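Local coordinates for protein putative methylase (Clostridium difficile, PDB 3LDU) that probably transfers methyl groups to guanine bases of ribosomal RNA and binds GTP in its methyltransferase domain, at residues F15-M20 / I188-W193; F96-A101 / A116-A121; Y143-F148 / V154-D159; K360-N365 / K369-Q374. All coordinates share one frame; numbering follows the deposited sequence. Where two conformers were deposited one is given.

In the fold
Contacts 2 and 3 hold neighbouring parts of one THUMP sheet: 3 is its buried hairpin, and 2, partly buried, packs helix 111-129 against the outermost strand, 98-104, which is hydrogen-bonded to strand 145-150 of contact 3. Contact 4 is also a hairpin, but in the methyltransferase sheet and only partly buried: the face of Lys-360, Lys-362 and Lys-369 is partly exposed, while Leu-363 and Phe-372 on the other are buried. Contact 1, smaller and partly buried, bridges the N-terminal domain to the methyltransferase domain, touching contact 4 where Met-17 meets Leu-363. Backbone bonds dominate 3 and 4, a lysine over an aromatic ring marks 2, and apolar packing alone joins the segments of 1.

Contact 1. Residues F15-M20 / I188-W193; sequences FGMEKM and IYLTPW
The carbonyl O of Ile-188 is gripped twice by Thr-191, by its backbone N at 3.0 Å and by its OG1 at 2.8 Å, in a turn that carries Leu-190 out to meet Met-20. The hydroxyl lies in the carbonyl plane on a lone pair of Ile-188 O. Thr-191 OG1 in turn accepts from the N of Trp-193 at 3.1 Å, an ST turn, and threonine suits the place because one hydroxyl can both give and take. Across the contact everything is apolar. Met-20 sets its CG 3.9 Å from CB of Tyr-189, both side chains leaning across one another at a slant. In the conformer described, its SE bends round at chi2 (80°) to reach CD2 of Leu-190, though the second deposited conformer makes that detail doubtful. Earlier in the same segment, CE of Met-17 comes within 4.3 Å of CD1 of Leu-190. Both are selenomethionines standing in for methionine, whose unbranched, flexible chain can bend round the branched leucine. The phenol end of Tyr-189 hydrogen-bonds Glu-24, so the ring is tied back to helix 18-27. Gly-16 turns with positive phi (99°), where a CB would press on the carbonyl O of Phe-15; its N donates to OE1 of Glu-18, 29° out of the carboxylate plane. Met-17, Met-20, Tyr-189 and Leu-190 form a small interdomain interface, setting the ferredoxin-like N-terminal domain against the end of helix 181-189 in the Rossmann-like methyltransferase domain.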
# COMPACT_ATOMS: atom_id res chain seq x y z
N PHE A 15 4.48 6.26 -6.17
CA PHE A 15 4.81 7.68 -6.21
C PHE A 15 3.56 8.49 -5.91
O PHE A 15 2.50 8.22 -6.45
CB PHE A 15 5.38 8.06 -7.58
CG PHE A 15 6.63 7.30 -7.94
CD1 PHE A 15 7.68 7.23 -7.05
CD2 PHE A 15 6.74 6.67 -9.16
CE1 PHE A 15 8.83 6.53 -7.37
CE2 PHE A 15 7.89 5.97 -9.49
CZ PHE A 15 8.94 5.90 -8.59
N GLY A 16 3.69 9.47 -5.02
CA GLY A 16 2.57 10.29 -4.60
C GLY A 16 1.98 9.83 -3.27
O GLY A 16 1.16 10.51 -2.67
N MSE A 17 2.42 8.66 -2.82
CA MSE A 17 1.97 8.08 -1.55
C MSE A 17 2.92 8.34 -0.37
O MSE A 17 2.59 7.98 0.77
CB MSE A 17 1.77 6.57 -1.71
CG MSE A 17 0.76 6.21 -2.75
SE MSE A 17 -1.02 6.36 -1.98
CE MSE A 17 -1.32 8.31 -1.94
N GLU A 18 4.06 8.96 -0.64
CA GLU A 18 5.12 9.14 0.37
C GLU A 18 4.66 9.92 1.60
O GLU A 18 5.02 9.58 2.73
CB GLU A 18 6.35 9.81 -0.23
CG GLU A 18 7.00 9.04 -1.36
CD GLU A 18 6.44 9.39 -2.73
OE1 GLU A 18 5.38 10.05 -2.82
OE2 GLU A 18 7.07 8.98 -3.73
N LYS A 19 3.89 10.99 1.39
CA LYS A 19 3.41 11.80 2.51
C LYS A 19 2.45 11.03 3.42
O LYS A 19 2.53 11.14 4.64
CB LYS A 19 2.72 13.07 1.99
CG LYS A 19 3.35 14.36 2.45
CD LYS A 19 4.74 14.53 1.86
CE LYS A 19 5.00 16.00 1.54
NZ LYS A 19 3.99 16.52 0.57
N MSE A 20 1.53 10.27 2.82
CA MSE A 20 0.59 9.48 3.61
C MSE A 20 1.32 8.39 4.36
O MSE A 20 1.04 8.16 5.53
CB MSE A 20 -0.48 8.84 2.73
CG MSE A 20 -1.48 9.82 2.18
SE MSE A 20 -0.82 10.76 0.64
CE MSE A 20 1.02 10.26 0.42
N ILE A 188 -8.32 7.73 1.05
CA ILE A 188 -9.06 8.08 2.26
C ILE A 188 -8.27 9.07 3.13
O ILE A 188 -8.80 10.07 3.62
CB ILE A 188 -9.39 6.86 3.13
CG1 ILE A 188 -10.10 5.77 2.32
CG2 ILE A 188 -10.25 7.29 4.33
CD1 ILE A 188 -11.33 6.27 1.59
N TYR A 189 -6.99 8.76 3.32
CA TYR A 189 -6.10 9.58 4.14
C TYR A 189 -5.94 11.01 3.60
O TYR A 189 -5.61 11.93 4.37
CB TYR A 189 -4.73 8.92 4.19
CG TYR A 189 -4.59 7.75 5.15
CD1 TYR A 189 -5.30 7.69 6.34
CD2 TYR A 189 -3.67 6.75 4.89
CE1 TYR A 189 -5.11 6.61 7.23
CE2 TYR A 189 -3.49 5.69 5.75
CZ TYR A 189 -4.21 5.62 6.91
OH TYR A 189 -3.99 4.56 7.75
N LEU A 190 -6.12 11.18 2.29
CA LEU A 190 -6.01 12.50 1.67
C LEU A 190 -7.26 13.34 1.88
O LEU A 190 -7.29 14.51 1.52
CB LEU A 190 -5.70 12.39 0.18
CG LEU A 190 -4.26 12.02 -0.17
CD1 LEU A 190 -4.12 11.49 -1.59
CD2 LEU A 190 -3.33 13.20 0.07
N THR A 191 -8.30 12.76 2.47
CA THR A 191 -9.53 13.49 2.76
C THR A 191 -9.71 13.68 4.26
O THR A 191 -9.04 13.04 5.07
CB THR A 191 -10.76 12.73 2.24
OG1 THR A 191 -11.09 11.67 3.16
CG2 THR A 191 -10.52 12.18 0.84
N PRO A 192 -10.64 14.56 4.64
CA PRO A 192 -10.94 14.76 6.07
C PRO A 192 -11.98 13.78 6.60
O PRO A 192 -12.44 13.96 7.73
CB PRO A 192 -11.51 16.19 6.11
CG PRO A 192 -11.38 16.74 4.72
CD PRO A 192 -11.28 15.59 3.80
N TRP A 193 -12.33 12.76 5.84
CA TRP A 193 -13.38 11.84 6.29
C TRP A 193 -13.01 11.16 7.60
O TRP A 193 -11.86 10.74 7.80
CB TRP A 193 -13.70 10.77 5.24
CG TRP A 193 -14.75 9.80 5.73
CD1 TRP A 193 -16.10 10.00 5.74
CD2 TRP A 193 -14.53 8.51 6.33
NE1 TRP A 193 -16.74 8.91 6.30
CE2 TRP A 193 -15.79 7.98 6.67
CE3 TRP A 193 -13.38 7.75 6.61
CZ2 TRP A 193 -15.94 6.73 7.26
CZ3 TRP A 193 -13.53 6.51 7.20
CH2 TRP A 193 -14.80 6.01 7.52

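Contact 2. Residues F96-A101 / A116-A121; sequences FPISKA and AIVKKA
Lys-119 of helix 111-129 reaches across to Phe-96, just ahead of strand 98-104, so that helix and sheet edge of the THUMP domain are joined by one polar and one apolar patch. The polar patch is a cation-pi interaction: NZ stands over one face of the Phe-96 ring, 3.7 Å from its centroid and 24° off the normal, displaced toward the rim. The lysine starts with CG anti to the backbone N (chi1 -178°) and then bends at chi2 (66°), which brings its end onto the ring. NZ also makes a weak hydrogen bond to the carbonyl O of Phe-96 at 3.3 Å and a salt bridge to Glu-138, whose other oxygen accepts from Phe-96 N. The ammonium is therefore shared between a ring, a carbonyl and a carboxylate, and a long flexible lysine suits such a post. Apolar packing fills the rest. Phe-96 buries its ring among Ile-122, Val-123 and Leu-126 of the same helix, while Ile-98, pointing at the helix, lies against the aliphatic base of Lys-119, with CG1 3.8 Å from its CB. The tip of the isoleucine, CD1, ends 4.0 Å from CG1 of Val-118.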
# COMPACT_ATOMS: atom_id res chain seq x y z
N PHE A 96 17.87 -18.41 1.48
CA PHE A 96 18.10 -17.01 1.16
C PHE A 96 18.06 -16.77 -0.35
O PHE A 96 19.08 -16.42 -0.96
CB PHE A 96 19.40 -16.47 1.79
CG PHE A 96 20.63 -17.30 1.49
CD1 PHE A 96 21.54 -16.90 0.53
CD2 PHE A 96 20.88 -18.47 2.20
CE1 PHE A 96 22.68 -17.66 0.27
CE2 PHE A 96 22.03 -19.24 1.94
CZ PHE A 96 22.92 -18.83 0.97
N PRO A 97 16.88 -16.95 -0.95
CA PRO A 97 16.78 -16.72 -2.39
C PRO A 97 16.95 -15.22 -2.64
O PRO A 97 16.52 -14.42 -1.81
CB PRO A 97 15.36 -17.17 -2.71
CG PRO A 97 14.58 -16.92 -1.45
CD PRO A 97 15.57 -17.21 -0.32
N ILE A 98 17.60 -14.85 -3.74
CA ILE A 98 17.70 -13.43 -4.10
C ILE A 98 16.47 -13.16 -4.95
O ILE A 98 16.43 -13.42 -6.15
CB ILE A 98 19.00 -13.13 -4.87
CG1 ILE A 98 20.19 -13.87 -4.24
CG2 ILE A 98 19.27 -11.63 -4.88
CD1 ILE A 98 20.41 -13.54 -2.75
N SER A 99 15.43 -12.67 -4.29
CA SER A 99 14.10 -12.71 -4.89
C SER A 99 13.93 -11.67 -5.96
O SER A 99 13.12 -11.84 -6.88
CB SER A 99 13.03 -12.55 -3.81
OG SER A 99 13.09 -13.66 -2.91
N LYS A 100 14.71 -10.59 -5.88
CA LYS A 100 14.49 -9.46 -6.77
C LYS A 100 15.68 -8.52 -6.79
O LYS A 100 16.30 -8.27 -5.74
CB LYS A 100 13.25 -8.69 -6.32
CG LYS A 100 12.95 -7.45 -7.15
CD LYS A 100 11.76 -6.71 -6.57
CE LYS A 100 11.26 -5.61 -7.49
NZ LYS A 100 10.18 -4.82 -6.83
N ALA A 101 16.01 -8.00 -7.97
CA ALA A 101 16.99 -6.91 -8.06
C ALA A 101 16.46 -5.84 -8.98
O ALA A 101 15.89 -6.13 -10.03
CB ALA A 101 18.33 -7.42 -8.56
N ALA A 116 22.93 -13.01 -9.17
CA ALA A 116 23.86 -14.13 -9.09
C ALA A 116 25.07 -13.78 -8.25
O ALA A 116 25.52 -14.58 -7.45
CB ALA A 116 24.31 -14.58 -10.47
N ILE A 117 25.62 -12.58 -8.45
CA ILE A 117 26.82 -12.16 -7.74
C ILE A 117 26.53 -12.00 -6.24
O ILE A 117 27.33 -12.42 -5.40
CB ILE A 117 27.41 -10.85 -8.32
CG1 ILE A 117 28.05 -11.12 -9.69
CG2 ILE A 117 28.43 -10.23 -7.36
CD1 ILE A 117 29.42 -11.80 -9.61
N VAL A 118 25.38 -11.42 -5.91
CA VAL A 118 24.99 -11.30 -4.51
C VAL A 118 24.80 -12.68 -3.88
O VAL A 118 25.24 -12.92 -2.76
CB VAL A 118 23.73 -10.39 -4.34
CG1 VAL A 118 23.12 -10.55 -2.95
CG2 VAL A 118 24.09 -8.93 -4.58
N LYS A 119 24.14 -13.59 -4.60
CA LYS A 119 24.01 -14.97 -4.13
C LYS A 119 25.38 -15.56 -3.80
O LYS A 119 25.60 -16.10 -2.71
CB LYS A 119 23.29 -15.83 -5.18
CG LYS A 119 23.07 -17.28 -4.75
CD LYS A 119 22.10 -17.38 -3.58
CE LYS A 119 21.86 -18.84 -3.17
NZ LYS A 119 20.72 -19.01 -2.21
N LYS A 120 26.30 -15.45 -4.74
CA LYS A 120 27.64 -16.02 -4.54
C LYS A 120 28.33 -15.42 -3.31
O LYS A 120 28.94 -16.14 -2.52
CB LYS A 120 28.49 -15.80 -5.80
CG LYS A 120 29.89 -16.43 -5.75
CD LYS A 120 30.53 -16.35 -7.14
CE LYS A 120 31.94 -15.80 -7.10
NZ LYS A 120 32.29 -15.13 -8.39
N ALA A 121 28.23 -14.10 -3.16
CA ALA A 121 28.84 -13.40 -2.02
C ALA A 121 28.29 -13.88 -0.69
O ALA A 121 29.04 -14.12 0.26
CB ALA A 121 28.66 -11.89 -2.16

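Contact 3. Residues Y143-F148 / V154-D159; sequences YPIFVF and VTISID
From its CB, 3.6 Å from OG of Ser-157 on the facing strand, the side chain of Phe-146 leads to Asp-159. With CG beside the backbone N (chi1 -83°), the ring leans toward that residue, two positions beyond its hydrogen-bonded partner Ser-157: CD1 and then CE1 approach CB of Asp-159, the latter at 3.5 Å, and CZ passes at 4.2 Å. The two side chains lie side by side, ring and carboxylate planes 62° apart. Lys-100 of strand 98-104 packs near CE2, and His-63 packs edge-to-face with the ring. The carboxylate is engaged elsewhere, OD1 with Arg-61 and the N of Thr-161, OD2 with the N of Gly-162, which leaves its methylene to the phenylalanine. Strands 145-150 and 153-159 form an antiparallel hairpin within the THUMP sheet, flanked by strands 98-104 and 63-70. Paired bonds join Phe-146 with Ser-157 and Phe-148 with Thr-155, and Asp-159 N donates to Pro-144 O at 2.9 Å. On the face of Ile-145, Val-147, Ile-156 and Ile-158 the packing is purely aliphatic: CG2 of Ile-145 meets CG2 of Ile-156 at 3.8 Å, and branched residues suit both the extended backbone and the cover of helix 111-129, which Val-147 touches. On the other face a water donates to the carbonyl O of Phe-146 and of Thr-155, each at 3.1 Å, and hydrogen-bonds OG of Ser-157 at 2.8 Å, the serine hydroxyl supplying its third partner.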
# COMPACT_ATOMS: atom_id res chain seq x y z
N TYR A 143 14.40 -16.22 3.94
CA TYR A 143 14.80 -14.82 4.13
C TYR A 143 15.05 -14.24 2.74
O TYR A 143 16.18 -14.32 2.23
CB TYR A 143 16.10 -14.76 4.95
CG TYR A 143 15.93 -15.21 6.38
CD1 TYR A 143 15.80 -14.29 7.42
CD2 TYR A 143 15.85 -16.57 6.70
CE1 TYR A 143 15.63 -14.72 8.74
CE2 TYR A 143 15.66 -17.00 8.00
CZ TYR A 143 15.55 -16.07 9.02
OH TYR A 143 15.37 -16.50 10.32
N PRO A 144 14.01 -13.68 2.10
CA PRO A 144 14.16 -13.27 0.70
C PRO A 144 15.01 -12.02 0.61
O PRO A 144 14.71 -11.03 1.27
CB PRO A 144 12.71 -12.99 0.25
CG PRO A 144 11.83 -13.61 1.34
CD PRO A 144 12.64 -13.47 2.59
N ILE A 145 16.05 -12.06 -0.20
CA ILE A 145 16.99 -10.95 -0.29
C ILE A 145 16.60 -10.04 -1.46
O ILE A 145 16.36 -10.52 -2.57
CB ILE A 145 18.43 -11.46 -0.47
CG1 ILE A 145 18.77 -12.52 0.59
CG2 ILE A 145 19.43 -10.30 -0.44
CD1 ILE A 145 18.77 -12.01 2.04
N PHE A 146 16.53 -8.74 -1.20
CA PHE A 146 16.19 -7.76 -2.23
C PHE A 146 17.38 -6.83 -2.45
O PHE A 146 17.99 -6.35 -1.48
CB PHE A 146 14.97 -6.94 -1.80
CG PHE A 146 13.64 -7.61 -2.10
CD1 PHE A 146 13.35 -8.89 -1.63
CD2 PHE A 146 12.66 -6.93 -2.81
CE1 PHE A 146 12.11 -9.48 -1.90
CE2 PHE A 146 11.43 -7.51 -3.07
CZ PHE A 146 11.16 -8.79 -2.61
N VAL A 147 17.72 -6.55 -3.71
CA VAL A 147 18.83 -5.66 -4.03
C VAL A 147 18.29 -4.50 -4.87
O VAL A 147 17.54 -4.73 -5.83
CB VAL A 147 19.94 -6.37 -4.83
CG1 VAL A 147 21.13 -5.44 -5.05
CG2 VAL A 147 20.39 -7.63 -4.11
N PHE A 148 18.65 -3.28 -4.50
CA PHE A 148 18.17 -2.08 -5.19
C PHE A 148 19.38 -1.20 -5.48
O PHE A 148 20.12 -0.84 -4.56
CB PHE A 148 17.18 -1.34 -4.29
CG PHE A 148 16.66 -0.06 -4.88
CD1 PHE A 148 15.61 -0.08 -5.79
CD2 PHE A 148 17.20 1.16 -4.50
CE1 PHE A 148 15.12 1.10 -6.33
CE2 PHE A 148 16.70 2.35 -5.04
CZ PHE A 148 15.68 2.31 -5.95
N VAL A 154 24.07 0.80 -3.88
CA VAL A 154 23.40 -0.49 -3.70
C VAL A 154 22.79 -0.53 -2.31
O VAL A 154 23.44 -0.21 -1.33
CB VAL A 154 24.41 -1.63 -3.81
CG1 VAL A 154 23.73 -2.99 -3.57
CG2 VAL A 154 25.13 -1.60 -5.17
N THR A 155 21.52 -0.91 -2.23
CA THR A 155 20.90 -1.17 -0.95
C THR A 155 20.51 -2.63 -0.93
O THR A 155 19.83 -3.10 -1.83
CB THR A 155 19.66 -0.30 -0.71
OG1 THR A 155 20.05 1.07 -0.61
CG2 THR A 155 18.99 -0.72 0.59
N ILE A 156 20.98 -3.37 0.07
CA ILE A 156 20.56 -4.75 0.22
C ILE A 156 19.64 -4.86 1.44
O ILE A 156 19.93 -4.30 2.50
CB ILE A 156 21.77 -5.74 0.37
CG1 ILE A 156 22.68 -5.65 -0.85
CG2 ILE A 156 21.28 -7.17 0.48
CD1 ILE A 156 23.92 -6.52 -0.74
N SER A 157 18.53 -5.55 1.28
CA SER A 157 17.59 -5.69 2.37
C SER A 157 17.01 -7.09 2.37
O SER A 157 17.21 -7.86 1.42
CB SER A 157 16.46 -4.67 2.22
OG SER A 157 15.74 -4.91 1.02
N ILE A 158 16.30 -7.43 3.44
CA ILE A 158 15.56 -8.68 3.50
C ILE A 158 14.07 -8.36 3.58
O ILE A 158 13.65 -7.53 4.39
CB ILE A 158 15.96 -9.54 4.72
CG1 ILE A 158 17.50 -9.62 4.82
CG2 ILE A 158 15.32 -10.93 4.65
CD1 ILE A 158 18.01 -10.56 5.90
N ASP A 159 13.28 -9.01 2.74
CA ASP A 159 11.83 -8.83 2.75
C ASP A 159 11.24 -9.45 4.01
O ASP A 159 11.46 -10.64 4.27
CB ASP A 159 11.25 -9.49 1.50
CG ASP A 159 9.73 -9.46 1.48
OD1 ASP A 159 9.15 -8.56 2.12
OD2 ASP A 159 9.12 -10.34 0.83
O HOH W 1 16.88 -3.50 -1.12

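Contact 4. Residues K360-N365 / K369-Q374; sequences KRKLYN and KTNFFQ
Strands 359-365 and 368-375 pair as an antiparallel hairpin at the edge of the methyltransferase sheet, whose strand order, with the antiparallel strand 368-375 inserted between 339-344 and the outermost strand, is that of the class I AdoMet-dependent methyltransferase fold. Arg-361 and Phe-372 exchange backbone bonds, N to O at 2.9 Å and back at 2.8 Å. In the next hydrogen-bonded pair, Leu-363 N gives to Thr-370 O at 2.9 Å, while Leu-363 O takes a longer bond from Thr-370 N and a weak one from its OG1. One face carries the lysines: Lys-360 stretches fully extended beside Phe-373, its CD 3.5 Å from CE1 of the ring, and its CE lies 3.4 Å from CG of Asn-371; a lysine suits this exposed position, where its aliphatic stem covers an aromatic while the charge stays outside. On the other face, beside Arg-361, the buried Leu-363 places CD1 3.6 Å from CB of Phe-372. A weak bond from Arg-361 NE to Gln-374 OE1 belongs to one of two arginine conformers and is doubtful. Leu-363 and Phe-372 rest on Leu-187 of helix 181-189, Leu-363 also touches Met-17, and strand 339-344 flanks strand 368-375.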
# COMPACT_ATOMS: atom_id res chain seq x y z
N LYS A 360 -5.12 18.85 -7.21
CA LYS A 360 -5.01 17.74 -8.15
C LYS A 360 -3.69 17.05 -7.82
O LYS A 360 -2.63 17.66 -7.93
CB LYS A 360 -4.98 18.28 -9.58
CG LYS A 360 -4.73 17.24 -10.66
CD LYS A 360 -4.76 17.90 -12.03
CE LYS A 360 -4.33 16.96 -13.14
NZ LYS A 360 -4.48 17.57 -14.49
N ARG A 361 -3.75 15.80 -7.38
CA ARG A 361 -2.54 15.10 -6.98
C ARG A 361 -2.20 13.96 -7.93
O ARG A 361 -3.05 13.12 -8.25
CB ARG A 361 -2.66 14.59 -5.54
CG ARG A 361 -2.85 15.71 -4.52
CD ARG A 361 -2.95 15.16 -3.13
NE ARG A 361 -3.31 16.16 -2.13
CZ ARG A 361 -2.55 16.48 -1.09
NH1 ARG A 361 -2.95 17.37 -0.20
NH2 ARG A 361 -1.37 15.88 -0.93
N LYS A 362 -0.95 13.93 -8.38
CA LYS A 362 -0.51 12.88 -9.29
C LYS A 362 -0.21 11.60 -8.50
O LYS A 362 0.57 11.62 -7.55
CB LYS A 362 0.73 13.32 -10.08
CG LYS A 362 1.29 12.24 -10.98
CD LYS A 362 2.47 12.73 -11.81
CE LYS A 362 2.09 13.87 -12.73
NZ LYS A 362 3.15 14.16 -13.74
N LEU A 363 -0.84 10.51 -8.91
CA LEU A 363 -0.74 9.22 -8.21
C LEU A 363 -0.62 8.08 -9.22
O LEU A 363 -0.62 8.31 -10.42
CB LEU A 363 -1.96 9.01 -7.31
CG LEU A 363 -2.16 10.00 -6.17
CD1 LEU A 363 -3.53 9.81 -5.54
CD2 LEU A 363 -1.07 9.81 -5.13
N TYR A 364 -0.52 6.85 -8.72
CA TYR A 364 -0.29 5.71 -9.61
C TYR A 364 -1.01 4.40 -9.24
O TYR A 364 -0.86 3.90 -8.13
CB TYR A 364 1.21 5.42 -9.72
CG TYR A 364 1.94 6.32 -10.68
CD1 TYR A 364 3.18 6.85 -10.35
CD2 TYR A 364 1.38 6.66 -11.90
CE1 TYR A 364 3.85 7.68 -11.22
CE2 TYR A 364 2.05 7.49 -12.78
CZ TYR A 364 3.28 8.00 -12.43
OH TYR A 364 3.95 8.82 -13.30
N ASN A 365 -1.78 3.87 -10.19
CA ASN A 365 -2.07 2.44 -10.22
C ASN A 365 -1.01 1.80 -11.12
O ASN A 365 -1.35 1.16 -12.12
CB ASN A 365 -3.47 2.15 -10.79
CG ASN A 365 -4.58 2.15 -9.73
OD1 ASN A 365 -4.74 1.19 -8.96
ND2 ASN A 365 -5.38 3.21 -9.73
N LYS A 369 -1.26 6.27 -15.13
CA LYS A 369 -0.93 7.54 -14.51
C LYS A 369 -2.22 8.28 -14.19
O LYS A 369 -2.85 8.87 -15.07
CB LYS A 369 -0.01 8.39 -15.38
CG LYS A 369 0.48 9.65 -14.68
CD LYS A 369 1.87 10.04 -15.15
CE LYS A 369 1.91 11.49 -15.58
NZ LYS A 369 1.03 11.73 -16.76
N THR A 370 -2.61 8.22 -12.92
CA THR A 370 -3.88 8.78 -12.48
C THR A 370 -3.68 10.09 -11.72
O THR A 370 -2.59 10.35 -11.20
CB THR A 370 -4.63 7.77 -11.58
OG1 THR A 370 -3.73 7.27 -10.60
CG2 THR A 370 -5.14 6.60 -12.40
N ASN A 371 -4.73 10.91 -11.69
CA ASN A 371 -4.76 12.09 -10.83
C ASN A 371 -5.91 12.00 -9.86
O ASN A 371 -6.96 11.47 -10.19
CB ASN A 371 -4.90 13.37 -11.65
CG ASN A 371 -3.65 13.70 -12.43
OD1 ASN A 371 -2.64 14.11 -11.87
ND2 ASN A 371 -3.71 13.51 -13.75
N PHE A 372 -5.72 12.51 -8.64
CA PHE A 372 -6.78 12.53 -7.64
C PHE A 372 -7.26 13.97 -7.57
O PHE A 372 -6.52 14.85 -7.14
CB PHE A 372 -6.20 12.09 -6.29
CG PHE A 372 -7.24 11.86 -5.22
CD1 PHE A 372 -8.41 11.16 -5.48
CD2 PHE A 372 -7.02 12.32 -3.93
CE1 PHE A 372 -9.34 10.92 -4.48
CE2 PHE A 372 -7.94 12.09 -2.92
CZ PHE A 372 -9.10 11.39 -3.19
N PHE A 373 -8.49 14.21 -8.03
CA PHE A 373 -9.09 15.54 -8.05
C PHE A 373 -9.93 15.76 -6.80
O PHE A 373 -10.88 15.03 -6.55
CB PHE A 373 -9.97 15.67 -9.28
CG PHE A 373 -9.23 15.56 -10.57
CD1 PHE A 373 -8.67 16.69 -11.16
CD2 PHE A 373 -9.11 14.34 -11.21
CE1 PHE A 373 -7.99 16.59 -12.36
CE2 PHE A 373 -8.44 14.24 -12.42
CZ PHE A 373 -7.88 15.37 -13.00
N GLN A 374 -9.60 16.79 -6.03
CA GLN A 374 -10.18 16.96 -4.70
C GLN A 374 -11.09 18.17 -4.70
O GLN A 374 -10.68 19.26 -5.10
CB GLN A 374 -9.06 17.17 -3.68
CG GLN A 374 -8.08 16.01 -3.68
CD GLN A 374 -6.88 16.21 -2.78
OE1 GLN A 374 -5.84 15.58 -2.98
NE2 GLN A 374 -7.01 17.07 -1.77